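Local coordinates for protease Do-like 1, chloroplastic (Arabidopsis thaliana, PDB 3QO6), which is a chloroplast serine protease of the HtrA (Deg) family that is required at high temperature and may take part in degrading damaged proteins, at residues T314-V317 and H322-K325. Sequence-based numbering, arbitrary orientation.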
ATOM      1  N   THR B 314     -21.565 -23.471 -40.286  1.00 94.67           N
ATOM      2  CA  THR B 314     -21.133 -22.649 -41.406  1.00 92.43           C
ATOM      3  C   THR B 314     -20.709 -21.278 -40.869  1.00 89.11           C
ATOM      4  O   THR B 314     -21.517 -20.515 -40.341  1.00 84.78           O
ATOM      5  CB  THR B 314     -22.264 -22.531 -42.498  1.00 93.32           C
ATOM      6  OG1 THR B 314     -22.032 -21.385 -43.326  1.00 91.63           O
ATOM      7  CG2 THR B 314     -23.629 -22.425 -41.864  1.00 95.26           C
ATOM      8  N   VAL B 315     -19.418 -20.991 -40.997  1.00 86.53           N
ATOM      9  CA  VAL B 315     -18.873 -19.737 -40.509  1.00 89.19           C
ATOM     10  C   VAL B 315     -18.436 -18.781 -41.606  1.00 87.27           C
ATOM     11  O   VAL B 315     -17.780 -19.157 -42.578  1.00 83.96           O
ATOM     12  CB  VAL B 315     -17.654 -19.978 -39.542  1.00 91.37           C
ATOM     13  CG1 VAL B 315     -17.908 -21.203 -38.677  1.00 90.46           C
ATOM     14  CG2 VAL B 315     -16.370 -20.152 -40.323  1.00 90.46           C
ATOM     15  N   GLU B 316     -18.788 -17.523 -41.415  1.00 89.06           N
ATOM     16  CA  GLU B 316     -18.455 -16.468 -42.354  1.00 92.03           C
ATOM     17  C   GLU B 316     -17.268 -15.662 -41.831  1.00 89.94           C
ATOM     18  O   GLU B 316     -17.266 -15.225 -40.689  1.00 89.55           O
ATOM     19  CB  GLU B 316     -19.690 -15.588 -42.522  1.00 98.14           C
ATOM     20  CG  GLU B 316     -19.502 -14.268 -43.224  1.00109.20           C
ATOM     21  CD  GLU B 316     -20.756 -13.407 -43.091  1.00116.77           C
ATOM     22  OE1 GLU B 316     -21.822 -13.827 -43.610  1.00118.11           O
ATOM     23  OE2 GLU B 316     -20.681 -12.326 -42.449  1.00117.58           O
ATOM     24  N   VAL B 317     -16.252 -15.481 -42.662  1.00 90.18           N
ATOM     25  CA  VAL B 317     -15.080 -14.720 -42.260  1.00 91.92           C
ATOM     26  C   VAL B 317     -14.822 -13.543 -43.193  1.00 95.89           C
ATOM     27  O   VAL B 317     -15.369 -13.472 -44.289  1.00 97.06           O
ATOM     28  CB  VAL B 317     -13.793 -15.581 -42.274  1.00 91.21           C
ATOM     29  CG1 VAL B 317     -13.998 -16.825 -41.452  1.00 90.30           C
ATOM     30  CG2 VAL B 317     -13.399 -15.937 -43.712  1.00 88.95           C
ATOM     31  N   HIS B 322     -12.382  -9.361 -48.675  1.00120.85           N
ATOM     32  CA  HIS B 322     -13.561  -9.920 -49.327  1.00118.78           C
ATOM     33  C   HIS B 322     -14.170 -10.921 -48.371  1.00116.67           C
ATOM     34  O   HIS B 322     -13.446 -11.605 -47.656  1.00116.16           O
ATOM     35  CB  HIS B 322     -13.186 -10.637 -50.615  1.00120.08           C
ATOM     36  CG  HIS B 322     -12.242 -11.779 -50.412  1.00121.70           C
ATOM     37  ND1 HIS B 322     -10.878 -11.610 -50.306  1.00123.49           N
ATOM     38  CD2 HIS B 322     -12.467 -13.108 -50.284  1.00122.27           C
ATOM     39  CE1 HIS B 322     -10.302 -12.785 -50.127  1.00123.69           C
ATOM     40  NE2 HIS B 322     -11.245 -13.711 -50.110  1.00123.51           N
ATOM     41  N   LYS B 323     -15.494 -11.020 -48.362  1.00114.55           N
ATOM     42  CA  LYS B 323     -16.149 -11.953 -47.466  1.00113.78           C
ATOM     43  C   LYS B 323     -15.851 -13.410 -47.817  1.00114.91           C
ATOM     44  O   LYS B 323     -15.116 -13.702 -48.764  1.00115.76           O
ATOM     45  CB  LYS B 323     -17.657 -11.707 -47.449  1.00113.05           C
ATOM     46  CG  LYS B 323     -18.246 -11.665 -46.037  1.00116.45           C
ATOM     47  CD  LYS B 323     -17.390 -10.780 -45.121  1.00118.28           C
ATOM     48  CE  LYS B 323     -17.966 -10.631 -43.717  1.00118.86           C
ATOM     49  NZ  LYS B 323     -19.099  -9.659 -43.643  1.00117.96           N
ATOM     50  N   GLU B 324     -16.414 -14.316 -47.022  1.00115.41           N
ATOM     51  CA  GLU B 324     -16.240 -15.761 -47.181  1.00112.84           C
ATOM     52  C   GLU B 324     -17.338 -16.495 -46.444  1.00110.98           C
ATOM     53  O   GLU B 324     -18.178 -15.902 -45.763  1.00111.83           O
ATOM     54  CB  GLU B 324     -14.919 -16.229 -46.587  1.00114.31           C
ATOM     55  CG  GLU B 324     -13.698 -15.873 -47.383  1.00115.53           C
ATOM     56  CD  GLU B 324     -13.554 -16.727 -48.603  1.00113.66           C
ATOM     57  OE1 GLU B 324     -13.535 -17.971 -48.458  1.00111.89           O
ATOM     58  OE2 GLU B 324     -13.452 -16.150 -49.704  1.00114.81           O
ATOM     59  N   LYS B 325     -17.291 -17.809 -46.560  1.00107.43           N
ATOM     60  CA  LYS B 325     -18.261 -18.680 -45.930  1.00103.72           C
ATOM     61  C   LYS B 325     -17.479 -19.975 -45.892  1.00100.03           C
ATOM     62  O   LYS B 325     -16.886 -20.351 -46.896  1.00 98.88           O
ATOM     63  CB  LYS B 325     -19.493 -18.786 -46.833  1.00105.13           C
ATOM     64  CG  LYS B 325     -20.694 -19.523 -46.263  1.00109.37           C
ATOM     65  CD  LYS B 325     -21.916 -19.362 -47.198  1.00110.66           C
ATOM     66  CE  LYS B 325     -23.108 -20.212 -46.746  1.00111.64           C
ATOM     67  NZ  LYS B 325     -24.395 -19.741 -47.325  1.00110.51           N
TER
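Glu316 and Lys325 bring their backbones closest where the chain returns past strand 312-318 of the PDZ domain: their CA atoms are 4.2 Å apart, and the two segments run nearly antiparallel, 163° between their end-to-end directions. Residues 322-325 belong to the connection that leads into strand 326-332, whose Ile326 forms a backbone hydrogen bond with Val315. Two CA-H...O contacts accompany this approach, Lys325 CA lying 3.4 Å from Val315 O and Glu316 CA 3.5 Å from Glu324 O. Nearer the turn, Val317 O stands 3.0 Å from Glu324 N.

The side chains sort onto two sides of this hairpin. On one, Glu316 sends CG anti to its backbone N (chi1 168°) and continues extended, its CG packing on Glu324 O. Lys323 reaches the same carboxylate by bending at chi2 and chi4: its methylenes pass beside Val317 O, with CD 3.5 Å away, before NZ meets Glu316 OE2 at 3.3 Å in a salt bridge whose hydrogen bond is weak. That oxygen also bonds to Thr287 OG1 on the adjoining strand 285-289. On that same side, farther from the turn, the extended Lys325 chain passes CG and CE across Thr314 OG1, with CG at 3.7 Å. On the other side, Val317 CG2 makes a tight contact with Glu324 CB at 3.3 Å, beyond which the Glu324 chain, bent at chi2, leads its carboxylate away.

The contact closes the hairpin connection between strands 312-318 and 326-332, away from the predicted charge-relay residues. Glu316 OE2, shared by the lysine and Thr287, ties strand 312-318 to strand 285-289 and to the returning loop. With Lys323 exposed, the ion pair is probably tempered by solvent, an example of how a salt bridge at a hairpin edge adds to a contact whose bulk is backbone and aliphatic.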